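PDB 3GUE: UTP-glucose-1-phosphate uridylyltransferase 2, which probably catalyses the reversible transfer of a uridylyl group from UTP to glucose 1-phosphate, forming UDP-glucose and diphosphate. Local coordinates for residues I47-P59 with D290-N302. Residues are numbered along the deposited sequence; the frame is centred on the assembly and turned at random.
Unlike the reference sequence in segment 47-59: S53 (reference Phe). With UPG (uridine-5'-diphosphate-glucose), chain C; SO4 (sulfate ion), chain G.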
loop_
_atom_site.group_PDB
_atom_site.type_symbol
_atom_site.label_atom_id
_atom_site.label_comp_id
_atom_site.label_asym_id
_atom_site.label_seq_id
_atom_site.Cartn_x
_atom_site.Cartn_y
_atom_site.Cartn_z
ATOM N N ILE A 47 -16.709 8.807 -3.734
ATOM C CA ILE A 47 -17.679 7.719 -3.837
ATOM C C ILE A 47 -18.620 7.802 -2.621
ATOM O O ILE A 47 -18.332 7.208 -1.580
ATOM C CB ILE A 47 -16.959 6.347 -3.902
ATOM C CG1 ILE A 47 -16.099 6.265 -5.174
ATOM C CG2 ILE A 47 -17.958 5.160 -3.794
ATOM C CD1 ILE A 47 -15.070 5.141 -5.163
ATOM N N PRO A 48 -19.720 8.572 -2.738
ATOM C CA PRO A 48 -20.607 8.790 -1.591
ATOM C C PRO A 48 -21.344 7.514 -1.212
ATOM O O PRO A 48 -21.712 6.736 -2.100
ATOM C CB PRO A 48 -21.591 9.846 -2.098
ATOM C CG PRO A 48 -20.969 10.405 -3.320
ATOM C CD PRO A 48 -20.217 9.281 -3.926
ATOM N N GLU A 49 -21.532 7.307 0.096
ATOM C CA GLU A 49 -22.170 6.094 0.635
ATOM C C GLU A 49 -23.423 5.731 -0.129
ATOM O O GLU A 49 -23.716 4.553 -0.329
ATOM C CB GLU A 49 -22.488 6.245 2.134
ATOM C CG GLU A 49 -22.925 4.938 2.843
ATOM C CD GLU A 49 -21.793 3.931 2.952
ATOM O OE1 GLU A 49 -20.621 4.349 2.847
ATOM O OE2 GLU A 49 -22.075 2.727 3.143
ATOM N N LYS A 50 -24.146 6.749 -0.574
ATOM C CA LYS A 50 -25.434 6.546 -1.217
ATOM C C LYS A 50 -25.339 6.044 -2.676
ATOM O O LYS A 50 -26.375 5.691 -3.300
ATOM C CB LYS A 50 -26.289 7.800 -1.070
ATOM C CG LYS A 50 -26.879 7.930 0.335
ATOM C CD LYS A 50 -28.002 8.957 0.408
ATOM C CE LYS A 50 -28.412 9.231 1.852
ATOM N NZ LYS A 50 -29.424 10.366 1.974
ATOM N N SER A 51 -24.096 5.947 -3.168
ATOM C CA SER A 51 -23.791 5.508 -4.541
ATOM C C SER A 51 -23.434 4.027 -4.610
ATOM O O SER A 51 -23.274 3.453 -5.702
ATOM C CB SER A 51 -22.654 6.359 -5.149
ATOM O OG SER A 51 -21.389 6.024 -4.588
ATOM N N ILE A 52 -23.302 3.413 -3.440
ATOM C CA ILE A 52 -22.844 2.043 -3.360
ATOM C C ILE A 52 -23.647 1.224 -2.363
ATOM O O ILE A 52 -24.373 1.763 -1.509
ATOM C CB ILE A 52 -21.345 1.966 -2.986
ATOM C CG1 ILE A 52 -21.066 2.820 -1.742
ATOM C CG2 ILE A 52 -20.487 2.369 -4.193
ATOM C CD1 ILE A 52 -19.835 2.435 -0.990
ATOM N N SER A 53 -23.493 -0.083 -2.500
ATOM C CA SER A 53 -24.135 -1.075 -1.656
ATOM C C SER A 53 -23.021 -1.933 -1.075
ATOM O O SER A 53 -21.992 -2.111 -1.728
ATOM C CB SER A 53 -25.048 -1.941 -2.503
ATOM O OG SER A 53 -26.158 -1.176 -2.914
ATOM N N PRO A 54 -23.203 -2.452 0.153
ATOM C CA PRO A 54 -22.178 -3.331 0.728
ATOM C C PRO A 54 -22.062 -4.716 0.057
ATOM O O PRO A 54 -23.048 -5.274 -0.408
ATOM C CB PRO A 54 -22.609 -3.467 2.192
ATOM C CG PRO A 54 -24.076 -3.209 2.176
ATOM C CD PRO A 54 -24.330 -2.231 1.081
ATOM N N VAL A 55 -20.844 -5.232 0.002
ATOM C CA VAL A 55 -20.586 -6.621 -0.374
ATOM C C VAL A 55 -20.792 -7.532 0.847
ATOM O O VAL A 55 -19.982 -7.533 1.788
ATOM C CB VAL A 55 -19.150 -6.809 -0.931
ATOM C CG1 VAL A 55 -18.898 -8.281 -1.277
ATOM C CG2 VAL A 55 -18.911 -5.938 -2.127
ATOM N N GLU A 56 -21.848 -8.335 0.787
ATOM C CA GLU A 56 -22.325 -9.132 1.916
ATOM C C GLU A 56 -21.674 -10.504 2.016
ATOM O O GLU A 56 -21.620 -11.116 3.099
ATOM C CB GLU A 56 -23.853 -9.268 1.833
ATOM C CG GLU A 56 -24.391 -10.232 0.758
ATOM C CD GLU A 56 -24.700 -9.591 -0.609
ATOM O OE1 GLU A 56 -23.963 -8.672 -1.081
ATOM O OE2 GLU A 56 -25.697 -10.049 -1.226
ATOM N N SER A 57 -21.181 -10.999 0.886
ATOM C CA SER A 57 -20.575 -12.309 0.861
ATOM C C SER A 57 -19.511 -12.373 -0.222
ATOM O O SER A 57 -19.577 -11.593 -1.191
ATOM C CB SER A 57 -21.639 -13.403 0.694
ATOM O OG SER A 57 -22.183 -13.412 -0.605
ATOM N N LEU A 58 -18.515 -13.247 0.001
ATOM C CA LEU A 58 -17.458 -13.571 -0.976
ATOM C C LEU A 58 -16.903 -15.004 -0.815
ATOM O O LEU A 58 -16.938 -15.558 0.276
ATOM C CB LEU A 58 -16.285 -12.584 -0.873
ATOM C CG LEU A 58 -16.354 -11.143 -1.368
ATOM C CD1 LEU A 58 -15.074 -10.399 -0.937
ATOM C CD2 LEU A 58 -16.540 -11.073 -2.887
ATOM N N PRO A 59 -16.346 -15.584 -1.895
ATOM C CA PRO A 59 -15.733 -16.904 -1.799
ATOM C C PRO A 59 -14.493 -16.848 -0.933
ATOM O O PRO A 59 -13.773 -15.860 -0.959
ATOM C CB PRO A 59 -15.292 -17.208 -3.240
ATOM C CG PRO A 59 -16.061 -16.273 -4.092
ATOM C CD PRO A 59 -16.238 -15.039 -3.258
ATOM N N ASP A 290 -17.785 7.781 9.083
ATOM C CA ASP A 290 -18.418 6.816 9.977
ATOM C C ASP A 290 -18.822 5.526 9.252
ATOM O O ASP A 290 -18.453 4.428 9.681
ATOM C CB ASP A 290 -19.593 7.460 10.757
ATOM C CG ASP A 290 -19.117 8.475 11.795
ATOM O OD1 ASP A 290 -17.890 8.520 12.044
ATOM O OD2 ASP A 290 -19.953 9.222 12.373
ATOM N N SER A 291 -19.537 5.660 8.137
ATOM C CA SER A 291 -19.799 4.537 7.226
ATOM C C SER A 291 -18.502 3.875 6.712
ATOM O O SER A 291 -18.321 2.659 6.847
ATOM C CB SER A 291 -20.668 5.002 6.051
ATOM O OG SER A 291 -21.915 5.515 6.487
ATOM N N PHE A 292 -17.585 4.663 6.139
ATOM C CA PHE A 292 -16.341 4.081 5.620
ATOM C C PHE A 292 -15.680 3.201 6.683
ATOM O O PHE A 292 -15.045 2.197 6.336
ATOM C CB PHE A 292 -15.367 5.159 5.101
ATOM C CG PHE A 292 -14.065 4.611 4.530
ATOM C CD1 PHE A 292 -13.942 4.373 3.169
ATOM C CD2 PHE A 292 -12.950 4.378 5.364
ATOM C CE1 PHE A 292 -12.756 3.874 2.629
ATOM C CE2 PHE A 292 -11.751 3.904 4.845
ATOM C CZ PHE A 292 -11.645 3.643 3.465
ATOM N N GLN A 293 -15.863 3.578 7.957
ATOM C CA GLN A 293 -15.204 2.925 9.124
ATOM C C GLN A 293 -16.089 1.928 9.881
ATOM O O GLN A 293 -15.690 1.375 10.904
ATOM C CB GLN A 293 -14.605 3.959 10.093
ATOM C CG GLN A 293 -13.508 4.848 9.499
ATOM C CD GLN A 293 -12.187 4.120 9.283
ATOM O OE1 GLN A 293 -12.029 2.948 9.639
ATOM N NE2 GLN A 293 -11.213 4.836 8.746
ATOM N N ASN A 294 -17.281 1.685 9.357
ATOM C CA ASN A 294 -18.132 0.603 9.836
ATOM C C ASN A 294 -17.588 -0.734 9.291
ATOM O O ASN A 294 -17.859 -1.082 8.154
ATOM C CB ASN A 294 -19.567 0.864 9.364
ATOM C CG ASN A 294 -20.573 -0.064 9.990
ATOM O OD1 ASN A 294 -20.253 -1.190 10.358
ATOM N ND2 ASN A 294 -21.815 0.405 10.111
ATOM N N ILE A 295 -16.812 -1.470 10.096
ATOM C CA ILE A 295 -16.130 -2.678 9.601
ATOM C C ILE A 295 -17.097 -3.854 9.404
ATOM O O ILE A 295 -16.759 -4.837 8.722
ATOM C CB ILE A 295 -14.935 -3.115 10.492
ATOM C CG1 ILE A 295 -15.426 -3.631 11.867
ATOM C CG2 ILE A 295 -13.880 -1.983 10.608
ATOM C CD1 ILE A 295 -14.333 -4.301 12.680
ATOM N N ALA A 296 -18.293 -3.726 9.982
ATOM C CA ALA A 296 -19.310 -4.768 9.911
ATOM C C ALA A 296 -20.104 -4.642 8.610
ATOM O O ALA A 296 -20.471 -5.645 8.018
ATOM C CB ALA A 296 -20.230 -4.684 11.113
ATOM N N LYS A 297 -20.352 -3.395 8.182
ATOM C CA LYS A 297 -21.016 -3.109 6.906
ATOM C C LYS A 297 -20.088 -3.316 5.702
ATOM O O LYS A 297 -20.440 -3.999 4.726
ATOM C CB LYS A 297 -21.565 -1.677 6.915
ATOM C CG LYS A 297 -22.626 -1.407 5.863
ATOM C CD LYS A 297 -22.742 0.072 5.575
ATOM C CE LYS A 297 -23.990 0.363 4.763
ATOM N NZ LYS A 297 -24.319 1.822 4.736
ATOM N N HIS A 298 -18.904 -2.699 5.774
ATOM C CA HIS A 298 -17.904 -2.791 4.738
ATOM C C HIS A 298 -16.748 -3.634 5.283
ATOM O O HIS A 298 -15.722 -3.107 5.706
ATOM C CB HIS A 298 -17.465 -1.385 4.319
ATOM C CG HIS A 298 -18.592 -0.554 3.786
ATOM N ND1 HIS A 298 -19.257 -0.863 2.619
ATOM C CD2 HIS A 298 -19.202 0.543 4.287
ATOM C CE1 HIS A 298 -20.190 0.043 2.396
ATOM N NE2 HIS A 298 -20.187 0.899 3.400
ATOM N N CYS A 299 -16.975 -4.951 5.261
ATOM C CA CYS A 299 -16.180 -5.982 5.937
ATOM C C CYS A 299 -15.119 -6.671 5.097
ATOM O O CYS A 299 -14.356 -7.505 5.613
ATOM C CB CYS A 299 -17.123 -7.070 6.483
ATOM S SG CYS A 299 -18.262 -7.787 5.276
ATOM N N PHE A 300 -15.081 -6.350 3.807
ATOM C CA PHE A 300 -14.074 -6.924 2.915
ATOM C C PHE A 300 -13.025 -5.887 2.493
ATOM O O PHE A 300 -13.286 -4.985 1.694
ATOM C CB PHE A 300 -14.729 -7.622 1.723
ATOM C CG PHE A 300 -15.630 -8.756 2.116
ATOM C CD1 PHE A 300 -15.129 -9.865 2.793
ATOM C CD2 PHE A 300 -16.987 -8.705 1.831
ATOM C CE1 PHE A 300 -15.967 -10.900 3.175
ATOM C CE2 PHE A 300 -17.847 -9.770 2.182
ATOM C CZ PHE A 300 -17.333 -10.861 2.860
ATOM N N PHE A 301 -11.832 -6.030 3.067
ATOM C CA PHE A 301 -10.778 -5.014 2.957
ATOM C C PHE A 301 -9.703 -5.499 1.992
ATOM O O PHE A 301 -9.148 -6.568 2.172
ATOM C CB PHE A 301 -10.167 -4.747 4.355
ATOM C CG PHE A 301 -9.548 -3.377 4.517
ATOM C CD1 PHE A 301 -10.346 -2.242 4.689
ATOM C CD2 PHE A 301 -8.172 -3.226 4.544
ATOM C CE1 PHE A 301 -9.766 -0.996 4.855
ATOM C CE2 PHE A 301 -7.592 -1.977 4.709
ATOM C CZ PHE A 301 -8.375 -0.866 4.872
ATOM N N ASN A 302 -9.421 -4.685 0.974
ATOM C CA ASN A 302 -8.366 -4.967 0.012
ATOM C C ASN A 302 -6.959 -5.051 0.658
ATOM O O ASN A 302 -6.523 -4.117 1.346
ATOM C CB ASN A 302 -8.393 -3.903 -1.097
ATOM C CG ASN A 302 -7.303 -4.096 -2.114
ATOM O OD1 ASN A 302 -6.862 -5.256 -2.390
ATOM N ND2 ASN A 302 -6.844 -2.971 -2.710
HETATM N N1 UPG C . 3.108 3.195 -4.057
HETATM C C2 UPG C . 3.744 3.223 -5.315
HETATM N N3 UPG C . 3.472 4.301 -6.139
HETATM C C4 UPG C . 2.622 5.322 -5.789
HETATM C C5 UPG C . 1.970 5.292 -4.549
HETATM C C6 UPG C . 2.201 4.234 -3.677
HETATM O O2 UPG C . 4.548 2.369 -5.718
HETATM O O4 UPG C . 2.467 6.244 -6.601
HETATM C C1C UPG C . 3.363 2.048 -3.127
HETATM C C2C UPG C . 3.703 2.306 -1.656
HETATM O O2C UPG C . 5.096 2.615 -1.501
HETATM C C3C UPG C . 3.381 0.934 -1.068
HETATM C C4C UPG C . 2.137 0.531 -1.844
HETATM O O4C UPG C . 2.133 1.304 -3.074
HETATM O O3C UPG C . 4.429 0.027 -1.407
HETATM C C5C UPG C . 0.829 0.882 -1.062
HETATM O O5C UPG C . 0.601 2.259 -0.926
HETATM P PA UPG C . 0.036 2.876 0.454
HETATM O O1A UPG C . 0.877 2.262 1.521
HETATM O O2A UPG C . -0.095 4.336 0.387
HETATM O O3A UPG C . -1.452 2.177 0.544
HETATM P PB UPG C . -2.852 2.753 -0.051
HETATM O O1B UPG C . -2.648 3.072 -1.474
HETATM O O2B UPG C . -3.444 3.780 0.863
HETATM O O3B UPG C . -3.760 1.448 0.169
HETATM C "C1'" UPG C . -3.445 0.227 -0.595
HETATM C "C2'" UPG C . -4.653 -0.146 -1.443
HETATM C "C3'" UPG C . -5.839 -0.323 -0.503
HETATM C "C4'" UPG C . -5.522 -1.453 0.490
HETATM C "C5'" UPG C . -4.222 -1.134 1.271
HETATM C "C6'" UPG C . -3.733 -2.354 2.007
HETATM O "O2'" UPG C . -4.954 0.883 -2.404
HETATM O "O3'" UPG C . -7.005 -0.571 -1.269
HETATM O "O4'" UPG C . -6.598 -1.638 1.397
HETATM O "O5'" UPG C . -3.120 -0.768 0.396
HETATM O "O6'" UPG C . -2.783 -1.955 2.998
HETATM S S SO4 G . -23.800 3.337 8.654
HETATM O O1 SO4 G . -24.367 4.628 9.071
HETATM O O2 SO4 G . -24.759 2.272 8.953
HETATM O O3 SO4 G . -23.520 3.376 7.216
HETATM O O4 SO4 G . -22.535 3.140 9.359
HETATM O O HOH W 1 -18.935 -3.082 1.107
HETATM O O HOH W 2 -19.292 -5.187 2.657
#
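E49 meets K297 and H298 through a single carboxylate oxygen, OE2, which accepts two bonds. H298 NE2 donates to it over 2.6 Å, at 158° on hydrogen; the oxygen lies in the imidazole plane and offers its syn lone pair, with carboxylate and ring turned 67° apart. K297 NZ completes a salt bridge to E49 OE2 at 2.9 Å, arriving on the anti side and somewhat out of the carboxylate plane. An extended chain beyond CG brings that ammonium across, and it also binds a sulfate, probably from the crystallisation liquor, which S291 OG and N294 ND2 grip too. With R279 pairing to E49 OE1, the carboxylate probably stays ionised.

Two waters bridge the segments where P54 passes H298, one reaching the imidazole and one joining the two backbones. Water 1 accepts from V55 N and lies 2.7 Å from H298 ND1, in the ring plane, so both imidazole nitrogens have polar partners. Water 2 donates to V55 O and K297 O, 2.6 Å from each.

Apolar packing centres on F300. L58 CD1 sits over one ring face in a CH-pi contact, 3.8 Å from the F300 centroid and 21° off the normal, while C299 SG covers the opposite face. The V55 carbonyl meets the ring edge, and V55 CG1, swung anti to the backbone N, packs 3.7 Å from F300 CD2.

These contacts lay the loop 47-59 along the connection from helix 289-292 to strand 300-309, within the GT-A-type nucleotidyltransferase fold. H298 stacks on H258, and V55 touches Y261 of strand 257-262, which pairs with strand 53-54. Strand 300-309 then enters the mixed central sheet, where N302 binds the glucose of UDP-glucose, and L58 reaches V246 on the adjacent strand 242-248.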